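Geranyltranstransferase (Methylococcus capsulatus, PDB 3TS7) probably makes farnesyl diphosphate by joining isopentenyl diphosphate to geranyl diphosphate in a magnesium-dependent prenyl transfer. Local coordinates at residues G172-L177 / P257-L262; G162-D167 / I185-A190; D215-C220 / E274-S279. One frame throughout, in Å; residues are numbered along the deposited sequence. Where two conformers were deposited one is given.

Overall arrangement
The three contacts lie in the all-helical fold of the FPP/GGPP synthase family. Interaction 2, with its centre about 13 Å from that of the chain, pairs helix 160-168 with helix 177-201 beside Asp90 and Asp96, both in the aspartate-rich sequence DDLPAMDDDD, which in relatives binds the magnesium ions of the active site. Interaction 1 is a surface contact about 17 Å away, centre to centre, where the loop between those two helices meets helix 256-260. Interaction 3 packs helix 208-237 on helix 262-279, about 19 Å from interaction 2 between centres, yet touches it: Ile185 CD1 lies 4.1 Å from Lys219 CE. Interactions 1 and 3 are about 23 Å apart by their centres.

Interaction 1 (G172-L177 / P257-L262); sequences GKKLDL and PALLGL
Leu177, the first residue of helix 177-201, and Leu259 in the short helix 256-260 bring the two backbones to a nearest CA-CA distance of 7.3 Å, with 172-176 running as irregular chain up to the N-cap residue Asp176. Leu259 carries the contact. Its CG stands anti to the backbone N (chi1 -169°), and its two methyls fork over the backbone of 175-177: CD1 comes to 3.2 Å from Leu175 O, while CD2 lies 3.6 Å from both Asp176 O and Leu177 N. One leucine thus covers two successive carbonyl oxygens and the amide that opens the next helix. Beside it, Leu177 CD1 meets Leu260 CD1 at 3.9 Å, the two side chains crossing at about a right angle. At the other end Lys174 bends towards Ala258, but its NZ stays 4.3 Å from Ala258 O, too far for a hydrogen bond. Gly261 ends the short helix with a positive phi of 84° and is the N-cap of helix 262-279. Leu177 also rests on Lys268 of that helix, and Leu175 turns to Ser170 and Pro254. No hydrogen bond or salt bridge joins the two segments, and the touching residues are partly or fully exposed; the contact is therefore one of van der Waals packing, methyl groups against backbone and against each other, at the protein surface.

Interaction 2 (G162-D167 / I185-A190); sequences GGQAID and IRKTGA
Lys187 reaches from helix 177-201 across Gly163 of helix 160-168, and most of its side chain finds a partner. CB lies 3.7 Å from Gly163 C, where the backbones are so close that the CA atoms of Gly163 and Lys187 are only 3.8 Å apart; a CB on Gly163 would collide with Lys187 N. CG is anti to the backbone N, which sends the chain along Gln164. CD passes 3.5 Å from Asp167 OD2, and CE sits 3.4 Å from both that oxygen and Gln164 OE1. In the conformer described here, a bend at the last torsion (chi4 83°) then delivers NZ to Gln164 OE1 in a 2.8 Å hydrogen bond, made at 124° to the C=O with the nitrogen well above the carbonyl plane. Asp167 OD2 remains 4.2 Å from NZ, beyond a salt bridge, and Asp90 adds a long, weak ion pair. Gln164 NE2 in turn makes a weak hydrogen bond to Asp96. An alanine in place of Gln164 would remove the amide and is likely to leave Lys187 NZ without this hydrogen bond, and Asp96 without its weak one. Gln164 and Lys187 thus lie next to the aspartate-rich sequence, consistent with a place at the rim of the metal-binding site known in relatives. Beyond Gly163, Arg186 CD packs at 3.7 Å on Ile166 CD1, while its NE bonds to Asn182 one turn earlier. The two helix segments approach to 7.4 Å between axes at 139°, and helix 177-201 widens into a pi-type turn at 185-189. Helix 208-237 flanks helix 177-201 through Lys219, Leu223 and Phe225, and Met34 of the second subunit packs on both Ile166 and Arg186.

Interaction 3 (D215-C220 / E274-S279); sequences DHYAKC and EAALES
Cys220 and Tyr217 of helix 208-237 face Ala275, Ala276 and Ser279 of helix 262-279 in a near-antiparallel helix pair of the all-helical polyprenyl synthase fold, the segment axes 8.0 Å apart at 163°. Small side chains allow the close approach: Cys220 CB meets Ala276 CB at 3.9 Å, and its SG lies 3.7 Å from Ala275 CB. Tyr217 turns its ring edge to the partner helix, with CD1 3.6 Å from Ala276 O and the oxygen in the ring plane. Its CG is anti to the backbone N (chi1 166°), which carries the ring past Ala276 towards helix 288-298; there it packs on Leu293 and Ala294, and its OH bonds to Leu290 O. His216 lies on the exposed flank. Cys220 SG stands 3.5 Å above one face of the His216 imidazole, offset toward the rim, while the ring edge is turned to Ser279, with CD2 3.3 Å from OG. The Ser279 hydroxyl is bonded back into its own helix: Ser279 OG donates to Ala275 O at 2.9 Å, and Ser279 N reaches the same oxygen from the opposite face of the carbonyl plane.

Interaction 1 (G172-L177 / P257-L262)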
ATOM      1  N   GLY B 172     -16.788 -21.914  -5.266  1.00 72.52           N
ATOM      2  CA  GLY B 172     -17.588 -23.118  -5.475  1.00 75.43           C
ATOM      3  C   GLY B 172     -17.847 -23.911  -4.206  1.00 77.50           C
ATOM      4  O   GLY B 172     -18.225 -25.081  -4.273  1.00 81.60           O
ATOM      5  N   LYS B 173     -17.666 -23.274  -3.051  1.00 75.32           N
ATOM      6  CA  LYS B 173     -17.621 -23.991  -1.771  1.00 75.68           C
ATOM      7  C   LYS B 173     -18.760 -23.685  -0.795  1.00 75.40           C
ATOM      8  O   LYS B 173     -19.460 -22.671  -0.910  1.00 69.85           O
ATOM      9  CB  LYS B 173     -16.267 -23.770  -1.078  1.00 76.55           C
ATOM     10  CG  LYS B 173     -15.095 -24.432  -1.781  1.00 77.91           C
ATOM     11  CD  LYS B 173     -13.933 -24.636  -0.824  1.00 82.45           C
ATOM     12  CE  LYS B 173     -12.902 -25.592  -1.405  1.00 83.23           C
ATOM     13  NZ  LYS B 173     -11.898 -25.997  -0.380  1.00 79.80           N
ATOM     14  N   LYS B 174     -18.935 -24.599   0.158  1.00 77.02           N
ATOM     15  CA  LYS B 174     -19.894 -24.454   1.244  1.00 78.70           C
ATOM     16  C   LYS B 174     -19.110 -24.338   2.550  1.00 75.46           C
ATOM     17  O   LYS B 174     -18.496 -25.305   3.015  1.00 80.19           O
ATOM     18  CB  LYS B 174     -20.875 -25.644   1.274  1.00 77.70           C
ATOM     19  CG  LYS B 174     -21.873 -25.631   2.445  1.00 84.86           C
ATOM     20  CD  LYS B 174     -23.050 -26.585   2.228  1.00 87.32           C
ATOM     21  CE  LYS B 174     -24.251 -25.887   1.582  1.00 85.38           C
ATOM     22  NZ  LYS B 174     -25.010 -25.019   2.540  1.00 77.98           N
ATOM     23  N   LEU B 175     -19.118 -23.139   3.119  1.00 67.64           N
ATOM     24  CA  LEU B 175     -18.407 -22.868   4.358  1.00 59.00           C
ATOM     25  C   LEU B 175     -19.371 -23.001   5.522  1.00 53.85           C
ATOM     26  O   LEU B 175     -20.558 -22.777   5.366  1.00 57.16           O
ATOM     27  CB  LEU B 175     -17.836 -21.447   4.329  1.00 60.45           C
ATOM     28  CG  LEU B 175     -16.902 -21.029   3.186  1.00 56.27           C
ATOM     29  CD1 LEU B 175     -16.669 -19.522   3.230  1.00 44.99           C
ATOM     30  CD2 LEU B 175     -15.586 -21.778   3.274  1.00 56.87           C
ATOM     31  N   ASP B 176     -18.852 -23.361   6.686  1.00 53.56           N
ATOM     32  CA  ASP B 176     -19.587 -23.304   7.948  1.00 56.51           C
ATOM     33  C   ASP B 176     -19.832 -21.845   8.367  1.00 54.43           C
ATOM     34  O   ASP B 176     -19.399 -20.911   7.684  1.00 50.68           O
ATOM     35  CB  ASP B 176     -18.778 -24.017   9.030  1.00 59.75           C
ATOM     36  CG  ASP B 176     -17.333 -23.532   9.096  1.00 69.91           C
ATOM     37  OD1 ASP B 176     -16.754 -23.524  10.200  1.00 78.32           O
ATOM     38  OD2 ASP B 176     -16.769 -23.155   8.043  1.00 87.06           O
ATOM     39  N   LEU B 177     -20.536 -21.645   9.479  1.00 54.06           N
ATOM     40  CA  LEU B 177     -20.733 -20.290  10.010  1.00 47.28           C
ATOM     41  C   LEU B 177     -19.430 -19.581  10.437  1.00 45.90           C
ATOM     42  O   LEU B 177     -19.204 -18.449   9.995  1.00 43.77           O
ATOM     43  CB  LEU B 177     -21.829 -20.224  11.096  1.00 45.04           C
ATOM     44  CG  LEU B 177     -22.180 -18.815  11.630  1.00 51.59           C
ATOM     45  CD1 LEU B 177     -22.731 -17.892  10.520  1.00 41.90           C
ATOM     46  CD2 LEU B 177     -23.148 -18.883  12.817  1.00 46.16           C
ATOM     47  N   PRO B 257     -28.143 -16.540   4.401  1.00 40.82           N
ATOM     48  CA  PRO B 257     -29.422 -17.269   4.394  1.00 42.34           C
ATOM     49  C   PRO B 257     -29.337 -18.683   3.805  1.00 42.70           C
ATOM     50  O   PRO B 257     -30.104 -19.542   4.218  1.00 46.78           O
ATOM     51  CB  PRO B 257     -30.332 -16.389   3.527  1.00 40.72           C
ATOM     52  CG  PRO B 257     -29.663 -15.042   3.492  1.00 42.78           C
ATOM     53  CD  PRO B 257     -28.213 -15.346   3.538  1.00 42.45           C
ATOM     54  N   ALA B 258     -28.425 -18.925   2.863  1.00 43.03           N
ATOM     55  CA  ALA B 258     -28.222 -20.293   2.344  1.00 48.15           C
ATOM     56  C   ALA B 258     -27.736 -21.225   3.446  1.00 47.33           C
ATOM     57  O   ALA B 258     -28.205 -22.349   3.568  1.00 48.29           O
ATOM     58  CB  ALA B 258     -27.256 -20.315   1.162  1.00 49.03           C
ATOM     59  N   LEU B 259     -26.823 -20.729   4.268  1.00 35.86           N
ATOM     60  CA  LEU B 259     -26.265 -21.484   5.368  1.00 36.26           C
ATOM     61  C   LEU B 259     -27.218 -21.672   6.562  1.00 44.07           C
ATOM     62  O   LEU B 259     -27.233 -22.735   7.192  1.00 43.03           O
ATOM     63  CB  LEU B 259     -25.019 -20.755   5.840  1.00 39.32           C
ATOM     64  CG  LEU B 259     -24.101 -21.454   6.814  1.00 56.56           C
ATOM     65  CD1 LEU B 259     -23.683 -22.755   6.186  1.00 68.81           C
ATOM     66  CD2 LEU B 259     -22.908 -20.543   7.035  1.00 55.02           C
ATOM     67  N   LEU B 260     -27.994 -20.642   6.887  1.00 41.58           N
ATOM     68  CA  LEU B 260     -28.731 -20.650   8.152  1.00 44.73           C
ATOM     69  C   LEU B 260     -30.241 -20.665   7.986  1.00 40.74           C
ATOM     70  O   LEU B 260     -30.958 -20.826   8.965  1.00 40.68           O
ATOM     71  CB  LEU B 260     -28.334 -19.443   9.013  1.00 40.20           C
ATOM     72  CG  LEU B 260     -26.867 -19.259   9.396  1.00 45.97           C
ATOM     73  CD1 LEU B 260     -26.601 -17.808   9.783  1.00 41.35           C
ATOM     74  CD2 LEU B 260     -26.465 -20.202  10.520  1.00 40.67           C
ATOM     75  N   GLY B 261     -30.720 -20.487   6.757  1.00 43.16           N
ATOM     76  CA  GLY B 261     -32.120 -20.136   6.537  1.00 46.08           C
ATOM     77  C   GLY B 261     -32.281 -18.634   6.683  1.00 52.12           C
ATOM     78  O   GLY B 261     -31.460 -17.972   7.338  1.00 47.87           O
ATOM     79  N   LEU B 262     -33.331 -18.095   6.067  1.00 51.85           N
ATOM     80  CA  LEU B 262     -33.609 -16.664   6.114  1.00 53.43           C
ATOM     81  C   LEU B 262     -33.869 -16.152   7.546  1.00 56.29           C
ATOM     82  O   LEU B 262     -33.334 -15.112   7.928  1.00 45.68           O
ATOM     83  CB  LEU B 262     -34.758 -16.302   5.166  1.00 56.30           C
ATOM     84  CG  LEU B 262     -35.190 -14.831   5.034  1.00 56.54           C
ATOM     85  CD1 LEU B 262     -34.106 -13.955   4.395  1.00 50.76           C
ATOM     86  CD2 LEU B 262     -36.488 -14.729   4.248  1.00 57.13           C
TER

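Interaction 2 (G162-D167 / I185-A190)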
ATOM      1  N   GLY B 162      -5.978 -10.582   2.174  1.00 34.13           N
ATOM      2  CA  GLY B 162      -6.182 -11.993   2.454  1.00 42.22           C
ATOM      3  C   GLY B 162      -7.647 -12.395   2.487  1.00 37.97           C
ATOM      4  O   GLY B 162      -7.992 -13.500   2.088  1.00 35.72           O
ATOM      5  N   GLY B 163      -8.514 -11.488   2.931  1.00 41.43           N
ATOM      6  CA  GLY B 163      -9.953 -11.746   2.919  1.00 38.31           C
ATOM      7  C   GLY B 163     -10.498 -11.861   1.515  1.00 40.91           C
ATOM      8  O   GLY B 163     -11.404 -12.672   1.241  1.00 36.61           O
ATOM      9  N   GLN B 164      -9.944 -11.062   0.608  1.00 38.51           N
ATOM     10  CA  GLN B 164     -10.329 -11.148  -0.791  1.00 39.27           C
ATOM     11  C   GLN B 164      -9.834 -12.471  -1.401  1.00 41.26           C
ATOM     12  O   GLN B 164     -10.576 -13.114  -2.148  1.00 44.09           O
ATOM     13  CB  GLN B 164      -9.876  -9.910  -1.590  1.00 42.13           C
ATOM     14  CG  GLN B 164     -10.062  -9.992  -3.120  1.00 42.28           C
ATOM     15  CD  GLN B 164     -11.507 -10.082  -3.616  1.00 54.07           C
ATOM     16  OE1 GLN B 164     -12.453 -10.251  -2.846  1.00 58.36           O
ATOM     17  NE2 GLN B 164     -11.673  -9.967  -4.930  1.00 53.56           N
ATOM     18  N   ALA B 165      -8.616 -12.885  -1.030  1.00 40.81           N
ATOM     19  CA  ALA B 165      -8.066 -14.193  -1.421  1.00 42.77           C
ATOM     20  C   ALA B 165      -8.933 -15.357  -0.929  1.00 45.79           C
ATOM     21  O   ALA B 165      -9.185 -16.299  -1.680  1.00 48.63           O
ATOM     22  CB  ALA B 165      -6.637 -14.365  -0.928  1.00 38.16           C
ATOM     23  N   ILE B 166      -9.386 -15.287   0.325  1.00 41.50           N
ATOM     24  CA  ILE B 166     -10.279 -16.313   0.884  1.00 44.14           C
ATOM     25  C   ILE B 166     -11.624 -16.344   0.140  1.00 43.52           C
ATOM     26  O   ILE B 166     -12.140 -17.416  -0.190  1.00 45.33           O
ATOM     27  CB  ILE B 166     -10.430 -16.154   2.411  1.00 45.33           C
ATOM     28  CG1 ILE B 166      -9.075 -16.409   3.081  1.00 42.93           C
ATOM     29  CG2 ILE B 166     -11.491 -17.127   2.985  1.00 44.35           C
ATOM     30  CD1 ILE B 166      -9.035 -15.992   4.529  1.00 36.92           C
ATOM     31  N   ASP B 167     -12.152 -15.163  -0.164  1.00 44.03           N
ATOM     32  CA  ASP B 167     -13.382 -15.000  -0.936  1.00 45.29           C
ATOM     33  C   ASP B 167     -13.320 -15.621  -2.350  1.00 50.27           C
ATOM     34  O   ASP B 167     -14.281 -16.260  -2.800  1.00 47.58           O
ATOM     35  CB  ASP B 167     -13.726 -13.514  -1.017  1.00 45.23           C
ATOM     36  CG  ASP B 167     -15.175 -13.253  -1.373  1.00 52.52           C
ATOM     37  OD1 ASP B 167     -15.959 -14.207  -1.544  1.00 65.61           O
ATOM     38  OD2 ASP B 167     -15.536 -12.069  -1.475  1.00 59.20           O
ATOM     39  N   ILE B 185     -14.868 -10.924   8.228  1.00 33.39           N
ATOM     40  CA  ILE B 185     -14.078 -10.231   9.259  1.00 37.63           C
ATOM     41  C   ILE B 185     -12.751  -9.739   8.664  1.00 39.22           C
ATOM     42  O   ILE B 185     -12.338  -8.596   8.900  1.00 35.06           O
ATOM     43  CB  ILE B 185     -13.855 -11.143  10.492  1.00 32.39           C
ATOM     44  CG1 ILE B 185     -15.136 -11.230  11.334  1.00 47.61           C
ATOM     45  CG2 ILE B 185     -12.740 -10.642  11.428  1.00 39.87           C
ATOM     46  CD1 ILE B 185     -15.203 -12.470  12.268  1.00 44.84           C
ATOM     47  N   ARG B 186     -12.120 -10.579   7.845  1.00 35.59           N
ATOM     48  CA  ARG B 186     -10.867 -10.193   7.214  1.00 37.24           C
ATOM     49  C   ARG B 186     -11.075  -9.230   6.044  1.00 37.47           C
ATOM     50  O   ARG B 186     -10.454  -8.144   6.022  1.00 36.48           O
ATOM     51  CB  ARG B 186     -10.051 -11.426   6.800  1.00 31.99           C
ATOM     52  CG  ARG B 186      -9.497 -12.243   7.949  1.00 33.19           C
ATOM     53  CD  ARG B 186      -9.260 -13.673   7.445  1.00 45.07           C
ATOM     54  NE  ARG B 186      -8.617 -14.541   8.427  1.00 47.00           N
ATOM     55  CZ  ARG B 186      -7.305 -14.753   8.502  1.00 68.07           C
ATOM     56  NH1 ARG B 186      -6.464 -14.151   7.650  1.00 48.78           N
ATOM     57  NH2 ARG B 186      -6.832 -15.569   9.436  1.00 57.18           N
ATOM     58  N   LYS B 187     -11.963  -9.602   5.114  1.00 35.43           N
ATOM     59  CA  LYS B 187     -12.192  -8.845   3.872  0.50 33.76           C
ATOM     60  C   LYS B 187     -12.727  -7.428   4.088  1.00 38.34           C
ATOM     61  O   LYS B 187     -12.347  -6.500   3.370  1.00 36.03           O
ATOM     62  CB  LYS B 187     -13.128  -9.611   2.918  0.50 29.86           C
ATOM     63  CG  LYS B 187     -13.577  -8.821   1.662  0.50 36.09           C
ATOM     64  CD  LYS B 187     -13.940  -9.718   0.486  0.50 33.64           C
ATOM     65  CE  LYS B 187     -14.696  -8.943  -0.596  0.50 42.15           C
ATOM     66  NZ  LYS B 187     -13.799  -8.202  -1.531  0.50 36.20           N
ATOM     67  N   THR B 188     -13.628  -7.281   5.054  1.00 34.68           N
ATOM     68  CA  THR B 188     -14.403  -6.057   5.231  1.00 41.11           C
ATOM     69  C   THR B 188     -14.238  -5.534   6.651  1.00 41.38           C
ATOM     70  O   THR B 188     -14.107  -4.328   6.882  1.00 37.07           O
ATOM     71  CB  THR B 188     -15.905  -6.337   4.919  1.00 46.39           C
ATOM     72  OG1 THR B 188     -16.022  -6.854   3.584  1.00 50.41           O
ATOM     73  CG2 THR B 188     -16.760  -5.089   5.036  1.00 49.49           C
ATOM     74  N   GLY B 189     -14.237  -6.465   7.598  1.00 37.57           N
ATOM     75  CA  GLY B 189     -14.233  -6.111   9.007  1.00 32.62           C
ATOM     76  C   GLY B 189     -12.988  -5.392   9.475  1.00 33.63           C
ATOM     77  O   GLY B 189     -13.092  -4.424  10.225  1.00 32.11           O
ATOM     78  N   ALA B 190     -11.811  -5.839   9.025  1.00 29.17           N
ATOM     79  CA  ALA B 190     -10.550  -5.286   9.526  1.00 27.41           C
ATOM     80  C   ALA B 190     -10.452  -3.785   9.227  1.00 31.28           C
ATOM     81  O   ALA B 190     -10.061  -3.015  10.105  1.00 32.49           O
ATOM     82  CB  ALA B 190      -9.329  -6.064   8.979  1.00 32.81           C
TER

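Interaction 3 (D215-C220 / E274-S279)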
ATOM      1  N   ASP B 215     -13.994  -1.032  19.369  1.00 27.29           N
ATOM      2  CA  ASP B 215     -13.614  -2.135  18.461  1.00 29.80           C
ATOM      3  C   ASP B 215     -14.696  -3.220  18.352  1.00 28.56           C
ATOM      4  O   ASP B 215     -15.056  -3.639  17.235  1.00 38.26           O
ATOM      5  CB  ASP B 215     -12.293  -2.769  18.881  1.00 30.63           C
ATOM      6  CG  ASP B 215     -11.849  -3.832  17.896  1.00 35.96           C
ATOM      7  OD1 ASP B 215     -11.619  -3.503  16.704  1.00 30.55           O
ATOM      8  OD2 ASP B 215     -11.778  -4.993  18.299  1.00 35.66           O
ATOM      9  N   HIS B 216     -15.236  -3.656  19.494  1.00 30.68           N
ATOM     10  CA  HIS B 216     -16.382  -4.607  19.467  1.00 27.96           C
ATOM     11  C   HIS B 216     -17.607  -4.042  18.772  1.00 26.69           C
ATOM     12  O   HIS B 216     -18.260  -4.750  18.000  1.00 32.67           O
ATOM     13  CB  HIS B 216     -16.730  -5.146  20.869  1.00 33.09           C
ATOM     14  CG  HIS B 216     -17.484  -6.442  20.829  1.00 51.57           C
ATOM     15  ND1 HIS B 216     -16.939  -7.602  20.320  1.00 62.79           N
ATOM     16  CD2 HIS B 216     -18.749  -6.754  21.201  1.00 51.17           C
ATOM     17  CE1 HIS B 216     -17.832  -8.575  20.388  1.00 55.96           C
ATOM     18  NE2 HIS B 216     -18.937  -8.088  20.922  1.00 47.93           N
ATOM     19  N   TYR B 217     -17.907  -2.754  18.993  1.00 29.02           N
ATOM     20  CA  TYR B 217     -18.960  -2.065  18.234  1.00 27.92           C
ATOM     21  C   TYR B 217     -18.678  -2.167  16.731  1.00 31.68           C
ATOM     22  O   TYR B 217     -19.578  -2.474  15.916  1.00 31.89           O
ATOM     23  CB  TYR B 217     -19.059  -0.579  18.676  1.00 25.70           C
ATOM     24  CG  TYR B 217     -19.848   0.310  17.762  1.00 33.44           C
ATOM     25  CD1 TYR B 217     -21.233   0.459  17.919  1.00 33.57           C
ATOM     26  CD2 TYR B 217     -19.227   1.010  16.733  1.00 29.81           C
ATOM     27  CE1 TYR B 217     -21.959   1.271  17.072  1.00 29.50           C
ATOM     28  CE2 TYR B 217     -19.945   1.827  15.888  1.00 38.94           C
ATOM     29  CZ  TYR B 217     -21.307   1.965  16.065  1.00 37.90           C
ATOM     30  OH  TYR B 217     -22.022   2.772  15.210  1.00 34.64           O
ATOM     31  N   ALA B 218     -17.429  -1.874  16.367  1.00 28.68           N
ATOM     32  CA  ALA B 218     -17.002  -1.871  14.960  1.00 31.70           C
ATOM     33  C   ALA B 218     -17.118  -3.267  14.321  1.00 26.78           C
ATOM     34  O   ALA B 218     -17.702  -3.418  13.225  1.00 29.35           O
ATOM     35  CB  ALA B 218     -15.557  -1.322  14.859  1.00 30.59           C
ATOM     36  N   LYS B 219     -16.635  -4.267  15.050  1.00 28.19           N
ATOM     37  CA  LYS B 219     -16.686  -5.682  14.621  1.00 30.51           C
ATOM     38  C   LYS B 219     -18.125  -6.159  14.393  1.00 34.17           C
ATOM     39  O   LYS B 219     -18.440  -6.761  13.353  1.00 31.68           O
ATOM     40  CB  LYS B 219     -15.990  -6.578  15.653  1.00 31.76           C
ATOM     41  CG  LYS B 219     -16.002  -8.067  15.272  1.00 35.73           C
ATOM     42  CD  LYS B 219     -15.284  -8.915  16.284  1.00 45.16           C
ATOM     43  CE  LYS B 219     -15.096 -10.345  15.766  1.00 42.85           C
ATOM     44  NZ  LYS B 219     -14.318 -11.136  16.751  1.00 46.39           N
ATOM     45  N   CYS B 220     -19.005  -5.836  15.351  1.00 34.98           N
ATOM     46  CA  CYS B 220     -20.413  -6.241  15.277  1.00 29.45           C
ATOM     47  C   CYS B 220     -21.165  -5.533  14.153  1.00 29.57           C
ATOM     48  O   CYS B 220     -21.920  -6.175  13.435  1.00 34.71           O
ATOM     49  CB  CYS B 220     -21.114  -6.074  16.641  1.00 28.36           C
ATOM     50  SG  CYS B 220     -20.443  -7.103  17.943  1.00 39.07           S
ATOM     51  N   GLU B 274     -27.626  -6.037  18.455  1.00 34.31           N
ATOM     52  CA  GLU B 274     -27.715  -5.924  19.908  1.00 33.17           C
ATOM     53  C   GLU B 274     -26.378  -5.816  20.600  1.00 34.62           C
ATOM     54  O   GLU B 274     -26.239  -5.060  21.552  1.00 32.43           O
ATOM     55  CB  GLU B 274     -28.455  -7.127  20.517  1.00 34.49           C
ATOM     56  CG  GLU B 274     -29.904  -7.237  20.066  1.00 35.51           C
ATOM     57  CD  GLU B 274     -30.548  -8.574  20.412  1.00 40.65           C
ATOM     58  OE1 GLU B 274     -31.607  -8.884  19.830  1.00 39.39           O
ATOM     59  OE2 GLU B 274     -30.016  -9.305  21.273  1.00 41.34           O
ATOM     60  N   ALA B 275     -25.414  -6.623  20.158  1.00 33.14           N
ATOM     61  CA  ALA B 275     -24.092  -6.634  20.759  1.00 29.05           C
ATOM     62  C   ALA B 275     -23.350  -5.303  20.465  1.00 26.45           C
ATOM     63  O   ALA B 275     -22.638  -4.808  21.326  1.00 29.76           O
ATOM     64  CB  ALA B 275     -23.279  -7.839  20.252  1.00 34.03           C
ATOM     65  N   ALA B 276     -23.559  -4.745  19.266  1.00 32.03           N
ATOM     66  CA  ALA B 276     -23.053  -3.418  18.894  1.00 31.45           C
ATOM     67  C   ALA B 276     -23.510  -2.326  19.885  1.00 32.08           C
ATOM     68  O   ALA B 276     -22.685  -1.583  20.437  1.00 30.69           O
ATOM     69  CB  ALA B 276     -23.496  -3.074  17.471  1.00 26.31           C
ATOM     70  N   LEU B 277     -24.814  -2.267  20.135  1.00 33.50           N
ATOM     71  CA  LEU B 277     -25.395  -1.273  21.054  1.00 32.19           C
ATOM     72  C   LEU B 277     -24.950  -1.477  22.493  1.00 31.73           C
ATOM     73  O   LEU B 277     -24.702  -0.497  23.222  1.00 31.26           O
ATOM     74  CB  LEU B 277     -26.920  -1.292  20.961  1.00 30.56           C
ATOM     75  CG  LEU B 277     -27.520  -0.823  19.640  1.00 33.16           C
ATOM     76  CD1 LEU B 277     -29.004  -1.158  19.586  1.00 34.90           C
ATOM     77  CD2 LEU B 277     -27.294   0.690  19.417  1.00 36.36           C
ATOM     78  N   GLU B 278     -24.804  -2.736  22.899  1.00 32.18           N
ATOM     79  CA  GLU B 278     -24.342  -3.045  24.256  1.00 31.09           C
ATOM     80  C   GLU B 278     -22.869  -2.683  24.506  1.00 37.19           C
ATOM     81  O   GLU B 278     -22.504  -2.372  25.633  1.00 31.63           O
ATOM     82  CB  GLU B 278     -24.562  -4.515  24.591  1.00 36.24           C
ATOM     83  CG  GLU B 278     -24.437  -4.854  26.093  1.00 44.59           C
ATOM     84  CD  GLU B 278     -25.372  -4.025  27.019  1.00 54.84           C
ATOM     85  OE1 GLU B 278     -25.001  -3.823  28.189  1.00 61.56           O
ATOM     86  OE2 GLU B 278     -26.473  -3.584  26.606  1.00 53.15           O
ATOM     87  N   SER B 279     -22.042  -2.749  23.453  1.00 31.71           N
ATOM     88  CA  SER B 279     -20.661  -2.264  23.473  1.00 34.10           C
ATOM     89  C   SER B 279     -20.576  -0.789  23.887  1.00 31.41           C
ATOM     90  O   SER B 279     -19.592  -0.361  24.462  1.00 37.85           O
ATOM     91  CB  SER B 279     -20.020  -2.386  22.062  1.00 28.67           C
ATOM     92  OG  SER B 279     -20.007  -3.730  21.603  1.00 42.21           O
TER